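Local structure of protein ppBat (Bacteroides thetaiotaomicron VPI-5482, 3CNE) at residues N28-K33 with K169-L174. The protein binds flavins such as lumichrome, riboflavin, FMN and FAD as a homodimer, and may serve as a flavin store rather than a protease. Residues are numbered along the deposited sequence; the frame is centred on the assembly and turned at random.
Sequences NGISYK and KVIEAL
The Schellman motif that closes helix 15-27 meets the last helix of the chain, 167-174, here, with Asn28 and Ile30 on one side and Ile171 and Leu174 on the other. The polypeptide leaves the helix at Asn28. The CG2 methyl of Ile171 sits almost squarely over the flat face of the Asn28 carboxamide, 3.6 Å from Asn28 CG, and the two side chains cross at about a right angle. The amide is held from elsewhere: Asn28 ND2 donates to the carbonyl oxygen of Ala24, one helical turn back, which should steady the plane on which the methyl rests. Gly29 then takes the positive phi of the C-prime position (65°), and Ile30 N returns to Phe25 O, after which the chain runs into strand 31-36. In the alpha/beta fold of the DJ-1/PfpI family this strand belongs to the central, largely parallel sheet, so the contact ties the first helix-to-strand turn to the C-terminal helix, far along the chain. Ile30 does the reaching: CG1 stands opposite the carbonyl carbon (chi1 -67°) and the chain runs on extended, driving CD1 at the helix. That methyl points almost straight at Ile171 CD1, 3.6 Å away, the Ile171 side chain coming in obliquely, and also lies 3.9 Å from Leu174 CB. With only an alanine at this place, Ile171 CD1 and Leu174 CB would probably lose the apolar partner they share, and a gap is likely to open between the turn and the helix. No hydrogen bond spans the two segments; the join is made by van der Waals packing. Phe25 and Val5 also touch both Ile30 and Leu174, carrying the apolar packing down onto strand 4-9, while Met106 lies against Leu174 from strand 106-110.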
# COMPACT_ATOMS: atom_id res chain seq x y z
N ASN A 28 -5.43 9.51 10.93
CA ASN A 28 -5.59 9.82 12.37
C ASN A 28 -4.78 11.00 12.88
O ASN A 28 -4.72 11.23 14.09
CB ASN A 28 -5.35 8.58 13.20
CG ASN A 28 -6.42 7.55 12.97
OD1 ASN A 28 -7.52 7.66 13.51
ND2 ASN A 28 -6.13 6.57 12.12
N GLY A 29 -4.18 11.73 11.96
CA GLY A 29 -3.38 12.92 12.29
C GLY A 29 -2.12 12.67 13.10
O GLY A 29 -1.67 13.53 13.85
N ILE A 30 -1.51 11.49 12.96
CA ILE A 30 -0.29 11.15 13.69
C ILE A 30 0.88 11.57 12.82
O ILE A 30 0.92 11.25 11.62
CB ILE A 30 -0.23 9.62 14.01
CG1 ILE A 30 -1.32 9.22 15.01
CG2 ILE A 30 1.15 9.22 14.53
CD1 ILE A 30 -1.81 7.75 14.81
N SER A 31 1.82 12.29 13.41
CA SER A 31 2.95 12.80 12.68
C SER A 31 3.98 11.71 12.38
O SER A 31 4.32 10.92 13.25
CB SER A 31 3.62 13.91 13.51
OG SER A 31 4.75 14.40 12.83
N TYR A 32 4.52 11.70 11.16
CA TYR A 32 5.53 10.72 10.78
C TYR A 32 6.48 11.28 9.74
O TYR A 32 6.13 12.21 9.04
CB TYR A 32 4.88 9.43 10.28
CG TYR A 32 4.09 9.62 8.99
CD1 TYR A 32 4.71 9.53 7.75
CD2 TYR A 32 2.74 9.93 9.03
CE1 TYR A 32 3.99 9.73 6.57
CE2 TYR A 32 2.00 10.11 7.88
CZ TYR A 32 2.62 10.02 6.66
OH TYR A 32 1.86 10.23 5.53
N LYS A 33 7.66 10.68 9.63
CA LYS A 33 8.65 11.01 8.61
C LYS A 33 9.22 9.69 8.13
O LYS A 33 9.49 8.82 8.94
CB LYS A 33 9.76 11.86 9.22
CG LYS A 33 10.86 12.26 8.25
CD LYS A 33 11.78 13.31 8.86
CE LYS A 33 12.92 13.59 7.90
NZ LYS A 33 13.87 14.67 8.40
N LYS A 169 -4.79 -0.86 17.72
CA LYS A 169 -4.04 -0.70 18.98
C LYS A 169 -2.84 0.23 18.78
O LYS A 169 -2.52 1.02 19.65
CB LYS A 169 -3.60 -2.08 19.53
CG LYS A 169 -4.76 -2.96 20.06
CD LYS A 169 -4.30 -4.24 20.77
CE LYS A 169 -3.84 -5.38 19.83
NZ LYS A 169 -4.89 -6.40 19.41
N VAL A 170 -2.18 0.16 17.61
CA VAL A 170 -1.03 1.02 17.33
C VAL A 170 -1.49 2.47 17.27
O VAL A 170 -0.85 3.35 17.84
CB VAL A 170 -0.35 0.65 16.01
CG1 VAL A 170 0.76 1.65 15.68
CG2 VAL A 170 0.20 -0.75 16.11
N ILE A 171 -2.58 2.69 16.55
CA ILE A 171 -3.15 4.03 16.42
C ILE A 171 -3.51 4.57 17.80
O ILE A 171 -3.14 5.69 18.13
CB ILE A 171 -4.38 4.06 15.48
CG1 ILE A 171 -3.99 3.71 14.02
CG2 ILE A 171 -5.06 5.45 15.52
CD1 ILE A 171 -2.85 4.56 13.48
N GLU A 172 -4.22 3.77 18.59
CA GLU A 172 -4.64 4.17 19.94
C GLU A 172 -3.44 4.58 20.81
O GLU A 172 -3.49 5.60 21.50
CB GLU A 172 -5.49 3.06 20.58
CG GLU A 172 -5.66 3.12 22.12
CD GLU A 172 -6.74 4.10 22.59
OE1 GLU A 172 -6.41 5.05 23.35
OE2 GLU A 172 -7.93 3.92 22.21
N ALA A 173 -2.35 3.82 20.72
CA ALA A 173 -1.11 4.11 21.48
C ALA A 173 -0.39 5.39 21.04
O ALA A 173 0.36 5.98 21.82
CB ALA A 173 -0.16 2.92 21.42
N LEU A 174 -0.61 5.80 19.79
CA LEU A 174 0.10 6.96 19.23
C LEU A 174 -0.67 8.29 19.31
O LEU A 174 -0.14 9.34 18.93
CB LEU A 174 0.49 6.68 17.77
CG LEU A 174 1.70 5.75 17.58
CD1 LEU A 174 1.78 5.29 16.14
CD2 LEU A 174 2.97 6.50 17.95